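Local coordinates for protein endo-xylogalacturonan hydrolase A (Aspergillus tubingensis, PDB 4C2L) that cleaves the xylose-substituted galacturonan backbone of xylogalacturonan, a component of the hairy regions of pectin, as a secreted family 28 glycoside hydrolase, at residues V237-I251 against D275-N287. Residues are numbered along the deposited sequence; the frame is centred on the assembly and turned at random. Where two conformers were deposited one is given.
Sequences VGSLGKSSDDSVKNI and DHGTSTVSNVTFN. With NAG (2-acetamido-2-deoxy-beta-D-glucopyranose), chain B; SO4 (sulfate ion), chain E; SO4 (sulfate ion), chain J; SO4 (sulfate ion), chain I.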
loop_
_atom_site.group_PDB
_atom_site.type_symbol
_atom_site.label_atom_id
_atom_site.label_comp_id
_atom_site.label_asym_id
_atom_site.label_seq_id
_atom_site.Cartn_x
_atom_site.Cartn_y
_atom_site.Cartn_z
ATOM N N VAL A 237 -0.613 -1.313 9.488
ATOM C CA VAL A 237 0.664 -0.797 9.986
ATOM C C VAL A 237 1.634 -1.972 10.021
ATOM O O VAL A 237 1.398 -2.983 10.696
ATOM C CB VAL A 237 0.562 -0.160 11.391
ATOM C CG1 VAL A 237 1.951 0.176 11.939
ATOM C CG2 VAL A 237 -0.309 1.098 11.354
ATOM N N GLY A 238 2.741 -1.832 9.311
ATOM C CA GLY A 238 3.792 -2.846 9.343
ATOM C C GLY A 238 3.954 -3.664 8.062
ATOM O O GLY A 238 3.456 -3.270 6.992
ATOM N N SER A 239 4.664 -4.798 8.153
ATOM C CA SER A 239 5.254 -5.254 9.425
ATOM C C SER A 239 6.366 -4.319 9.888
ATOM O O SER A 239 7.029 -3.672 9.086
ATOM C CB SER A 239 5.831 -6.659 9.294
ATOM O OG SER A 239 6.847 -6.684 8.311
ATOM N N LEU A 240 6.558 -4.271 11.197
ATOM C CA LEU A 240 7.649 -3.503 11.786
ATOM C C LEU A 240 8.492 -4.440 12.636
ATOM O O LEU A 240 7.971 -5.395 13.203
ATOM C CB LEU A 240 7.077 -2.403 12.689
ATOM C CG LEU A 240 6.051 -1.454 12.073
ATOM C CD1 LEU A 240 5.604 -0.475 13.146
ATOM C CD2 LEU A 240 6.620 -0.719 10.863
ATOM N N GLY A 241 9.787 -4.155 12.703
ATOM C CA GLY A 241 10.680 -4.813 13.655
ATOM C C GLY A 241 11.467 -6.001 13.124
ATOM O O GLY A 241 12.114 -6.694 13.900
ATOM N N LYS A 242 11.435 -6.232 11.805
ATOM C CA LYS A 242 12.069 -7.424 11.233
ATOM C C LYS A 242 13.552 -7.502 11.591
ATOM O O LYS A 242 14.030 -8.559 12.014
ATOM C CB LYS A 242 11.901 -7.484 9.705
ATOM C CG LYS A 242 12.532 -8.715 9.062
ATOM C CD LYS A 242 12.321 -8.693 7.551
ATOM C CE LYS A 242 13.070 -9.806 6.834
ATOM N NZ LYS A 242 12.829 -11.135 7.457
ATOM N N SER A 243 14.264 -6.394 11.423
ATOM C CA SER A 243 15.713 -6.398 11.638
ATOM C C SER A 243 16.253 -5.077 12.183
ATOM O O SER A 243 17.472 -4.874 12.241
ATOM C CB SER A 243 16.433 -6.783 10.345
ATOM O OG SER A 243 16.194 -5.813 9.351
ATOM N N SER A 244 15.351 -4.183 12.587
ATOM C CA SER A 244 15.735 -2.888 13.143
ATOM C C SER A 244 14.620 -2.336 14.021
ATOM O O SER A 244 13.508 -2.880 14.051
ATOM C CB SER A 244 16.076 -1.895 12.025
ATOM O OG SER A 244 15.014 -1.829 11.084
ATOM N N ASP A 245 14.935 -1.273 14.752
ATOM C CA ASP A 245 13.952 -0.543 15.526
ATOM C C ASP A 245 13.196 0.342 14.548
ATOM O O ASP A 245 13.790 1.193 13.888
ATOM C CB ASP A 245 14.655 0.301 16.593
ATOM C CG ASP A 245 15.057 -0.516 17.827
ATOM O OD1 ASP A 245 14.878 -1.758 17.851
ATOM O OD2 ASP A 245 15.547 0.105 18.805
ATOM N N ASP A 246 11.890 0.126 14.446
ATOM C CA ASP A 246 11.079 0.756 13.413
ATOM C C ASP A 246 9.947 1.537 14.054
ATOM O O ASP A 246 9.369 1.083 15.045
ATOM C CB ASP A 246 10.437 -0.316 12.533
ATOM C CG ASP A 246 11.437 -1.070 11.676
ATOM O OD1 ASP A 246 12.479 -0.491 11.299
ATOM O OD2 ASP A 246 11.155 -2.245 11.352
ATOM N N SER A 247 9.612 2.685 13.478
ATOM C CA SER A 247 8.484 3.459 13.981
ATOM C C SER A 247 7.513 3.888 12.887
ATOM O O SER A 247 7.897 4.099 11.728
ATOM C CB SER A 247 8.959 4.680 14.763
ATOM O OG SER A 247 9.342 5.693 13.868
ATOM N N VAL A 248 6.243 3.991 13.273
ATOM C CA VAL A 248 5.201 4.565 12.419
ATOM C C VAL A 248 4.457 5.535 13.324
ATOM O O VAL A 248 4.060 5.156 14.438
ATOM C CB VAL A 248 4.236 3.482 11.883
ATOM C CG1 VAL A 248 3.035 4.123 11.179
ATOM C CG2 VAL A 248 4.957 2.565 10.905
ATOM N N LYS A 249 4.306 6.781 12.894
ATOM C CA LYS A 249 3.587 7.749 13.718
ATOM C C LYS A 249 2.728 8.739 12.984
ATOM O O LYS A 249 2.952 9.025 11.798
ATOM C CB LYS A 249 4.547 8.506 14.644
ATOM C CG LYS A 249 5.714 9.156 13.973
ATOM C CD LYS A 249 6.749 9.594 15.007
ATOM C CE LYS A 249 7.774 10.467 14.324
ATOM N NZ LYS A 249 8.773 10.972 15.307
ATOM N N ASN A 250 1.744 9.275 13.704
ATOM C CA ASN A 250 0.962 10.411 13.213
ATOM C C ASN A 250 0.263 10.073 11.898
ATOM O O ASN A 250 0.445 10.737 10.853
ATOM C CB ASN A 250 1.850 11.648 13.103
ATOM C CG ASN A 250 2.575 11.946 14.405
ATOM O OD1 ASN A 250 1.984 11.836 15.491
ATOM N ND2 ASN A 250 3.863 12.295 14.314
ATOM N N ILE A 251 -0.558 9.034 11.988
ATOM C CA ILE A 251 -1.287 8.500 10.833
ATOM C C ILE A 251 -2.773 8.718 11.046
ATOM O O ILE A 251 -3.295 8.421 12.132
ATOM C CB ILE A 251 -1.036 6.985 10.693
ATOM C CG1 ILE A 251 0.475 6.627 10.662
ATOM C CG2 ILE A 251 -1.806 6.392 9.515
ATOM C CD1 ILE A 251 1.254 7.199 9.500
ATOM N N ASP A 275 17.287 -11.224 15.236
ATOM C CA ASP A 275 17.719 -9.917 14.769
ATOM C C ASP A 275 16.588 -8.897 14.814
ATOM O O ASP A 275 16.739 -7.783 14.318
ATOM C CB ASP A 275 18.260 -10.023 13.340
ATOM C CG ASP A 275 19.620 -10.699 13.283
ATOM O OD1 ASP A 275 20.205 -10.975 14.357
ATOM O OD2 ASP A 275 20.108 -10.944 12.160
ATOM N N HIS A 276 15.464 -9.278 15.411
ATOM C CA HIS A 276 14.292 -8.399 15.440
ATOM C C HIS A 276 14.560 -7.194 16.271
ATOM O O HIS A 276 15.304 -7.260 17.247
ATOM C CB HIS A 276 13.069 -9.121 15.982
ATOM C CG HIS A 276 12.724 -10.389 15.242
ATOM N ND1 HIS A 276 12.760 -10.477 13.893
ATOM C CD2 HIS A 276 12.314 -11.630 15.705
ATOM C CE1 HIS A 276 12.416 -11.726 13.518
ATOM N NE2 HIS A 276 12.132 -12.427 14.626
ATOM N N GLY A 277 13.956 -6.072 15.892
ATOM C CA GLY A 277 14.039 -4.853 16.674
ATOM C C GLY A 277 12.729 -4.555 17.375
ATOM O O GLY A 277 11.806 -5.375 17.374
ATOM N N THR A 278 12.646 -3.380 17.988
ATOM C CA THR A 278 11.428 -2.989 18.685
ATOM C C THR A 278 10.650 -2.075 17.764
ATOM O O THR A 278 11.233 -1.330 16.973
ATOM C CB THR A 278 11.697 -2.302 20.053
ATOM O OG1 THR A 278 12.282 -3.252 20.955
ATOM C CG2 THR A 278 10.387 -1.789 20.687
ATOM N N SER A 279 9.333 -2.174 17.847
ATOM C CA SER A 279 8.445 -1.412 17.003
ATOM C C SER A 279 7.751 -0.369 17.856
ATOM O O SER A 279 7.301 -0.678 18.954
ATOM C CB SER A 279 7.380 -2.347 16.428
ATOM O OG SER A 279 7.966 -3.334 15.600
ATOM N N THR A 280 7.650 0.843 17.336
ATOM C CA THR A 280 6.951 1.927 18.011
ATOM C C THR A 280 5.873 2.452 17.087
ATOM O O THR A 280 6.153 2.840 15.954
ATOM C CB THR A 280 7.938 3.050 18.388
ATOM O OG1 THR A 280 8.962 2.487 19.222
ATOM C CG2 THR A 280 7.252 4.168 19.137
ATOM N N VAL A 281 4.627 2.448 17.556
ATOM C CA VAL A 281 3.546 2.983 16.737
ATOM C C VAL A 281 2.814 3.977 17.597
ATOM O O VAL A 281 2.286 3.607 18.659
ATOM C CB VAL A 281 2.576 1.882 16.264
ATOM C CG1 VAL A 281 1.504 2.469 15.337
ATOM C CG2 VAL A 281 3.345 0.777 15.552
ATOM N N SER A 282 2.785 5.234 17.164
ATOM C CA SER A 282 2.153 6.266 17.986
ATOM C C SER A 282 1.235 7.184 17.204
ATOM O O SER A 282 1.555 7.627 16.106
ATOM C CB SER A 282 3.205 7.065 18.770
ATOM O OG SER A 282 3.989 7.873 17.920
ATOM N N ASN A 283 0.063 7.451 17.783
ATOM C CA ASN A 283 -0.905 8.362 17.183
ATOM C C ASN A 283 -1.345 7.877 15.805
ATOM O O ASN A 283 -1.040 8.498 14.787
ATOM C CB ASN A 283 -0.358 9.792 17.135
ATOM C CG ASN A 283 -1.303 10.770 16.459
ATOM O OD1 ASN A 283 -2.525 10.586 16.453
ATOM N ND2 ASN A 283 -0.737 11.815 15.883
ATOM N N VAL A 284 -2.061 6.764 15.801
ATOM C CA VAL A 284 -2.633 6.218 14.581
ATOM C C VAL A 284 -4.131 6.105 14.787
ATOM O O VAL A 284 -4.584 5.457 15.719
ATOM C CB VAL A 284 -2.023 4.854 14.222
ATOM C CG1 VAL A 284 -2.716 4.274 12.996
ATOM C CG2 VAL A 284 -0.517 5.001 13.981
ATOM N N THR A 285 -4.892 6.734 13.897
ATOM C CA THR A 285 -6.351 6.654 13.976
ATOM C C THR A 285 -6.931 5.986 12.733
ATOM O O THR A 285 -6.581 6.357 11.613
ATOM C CB THR A 285 -6.950 8.065 14.091
ATOM O OG1 THR A 285 -6.542 8.646 15.334
ATOM C CG2 THR A 285 -8.499 8.006 14.033
ATOM N N PHE A 286 -7.824 5.024 12.959
ATOM C CA PHE A 286 -8.578 4.366 11.907
ATOM C C PHE A 286 -10.021 4.779 12.192
ATOM O O PHE A 286 -10.604 4.346 13.192
ATOM C CB PHE A 286 -8.480 2.850 12.021
ATOM C CG PHE A 286 -7.072 2.295 12.004
ATOM C CD1 PHE A 286 -6.353 2.142 13.194
ATOM C CD2 PHE A 286 -6.487 1.866 10.812
ATOM C CE1 PHE A 286 -5.066 1.599 13.183
ATOM C CE2 PHE A 286 -5.200 1.326 10.795
ATOM C CZ PHE A 286 -4.495 1.189 11.987
ATOM N N ASN A 287 -10.581 5.611 11.324
ATOM C CA ASN A 287 -11.920 6.182 11.538
ATOM C C ASN A 287 -12.882 5.904 10.384
ATOM O O ASN A 287 -12.477 5.905 9.222
ATOM C CB ASN A 287 -11.800 7.693 11.735
ATOM C CG ASN A 287 -13.139 8.350 12.011
ATOM O OD1 ASN A 287 -13.790 8.068 13.026
ATOM N ND2 ASN A 287 -13.560 9.237 11.109
HETATM C C1 NAG B . -1.513 12.801 15.189
HETATM C C2 NAG B . -0.935 14.193 15.461
HETATM C C3 NAG B . -1.621 15.255 14.606
HETATM C C4 NAG B . -1.660 14.840 13.129
HETATM C C5 NAG B . -2.206 13.402 12.994
HETATM C C6 NAG B . -2.256 12.845 11.562
HETATM C C7 NAG B . -0.159 14.588 17.743
HETATM C C8 NAG B . -0.575 14.944 19.143
HETATM N N2 NAG B . -1.143 14.528 16.855
HETATM O O3 NAG B . -0.928 16.479 14.751
HETATM O O4 NAG B . -2.477 15.768 12.429
HETATM O O5 NAG B . -1.455 12.517 13.803
HETATM O O6 NAG B . -1.034 13.036 10.879
HETATM O O7 NAG B . 1.025 14.372 17.483
HETATM S S SO4 E . 5.205 -7.362 5.228
HETATM O O1 SO4 E . 4.128 -8.179 4.629
HETATM O O2 SO4 E . 6.048 -8.248 6.071
HETATM O O3 SO4 E . 4.538 -6.307 6.006
HETATM O O4 SO4 E . 6.061 -6.807 4.166
HETATM S S SO4 J . 6.207 12.815 17.523
HETATM O O1 SO4 J . 5.573 11.589 18.067
HETATM O O2 SO4 J . 6.155 13.871 18.567
HETATM O O3 SO4 J . 5.506 13.304 16.313
HETATM O O4 SO4 J . 7.618 12.495 17.184
HETATM S S SO4 I . -17.217 11.412 11.547
HETATM O O1 SO4 I . -18.200 10.572 10.826
HETATM O O2 SO4 I . -17.488 11.343 13.002
HETATM O O3 SO4 I . -17.331 12.816 11.092
HETATM O O4 SO4 I . -15.849 10.920 11.269
HETATM O O HOH W 1 3.227 10.528 17.680
HETATM O O HOH W 2 -4.067 10.201 14.159
#
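Two successive coils of the right-handed parallel beta-helix of family 28 meet here: Asp246-Lys249 pairs in parallel with Ser279-Ser282, their axes 4.7 Å apart. Backbone bonds alternate between the strands, from Asp246 N to Thr278 O through to Asn250 N to Ser282 O. Asn250 and Asn283, both with positive phi, occupy equivalent places at the corner. Their side chains cross at about a right angle, amide planes 62° apart, joined by a hydrogen bond from Asn283 ND2 to Asn250 OD1 (2.7 Å). The same ND2 carries the N-linked NAG, whose O6 donates back to Asn250 O. Asn250 ND2 hydrogen-bonds to Asn220 OD1 and to a sulfate probably from the crystallisation liquor. Beyond the corner Ile251 N donates to Asn283 O and Thr285 N to Ile251 O; Ile251 CG1 lies alongside Val284 CG2 (3.8 Å). Inside the beta-helix, strand 237-240 runs nearly antiparallel to 279-282: Val237 CG1 meets Val281 CG2 tip to tip, and the Leu240 side chain crosses that of Val281, CD1 to Val281 CG2 3.5 Å. Asp245, its CG beside its own N (chi1 -80°), receives Thr278 N on OD1 from above the carboxylate plane (2.8 Å, 175°). His276 ND1 donates near its ring plane to Lys242 O (3.0 Å), tilted from the carbonyl plane; NE2 hydrogen-bonds to Glu306 OE2. Phe215 of strand 213-215 packs against Val237, Val248 and Ile251; strand 319-329 of the next coil touches Val281, Ser282 and Thr285.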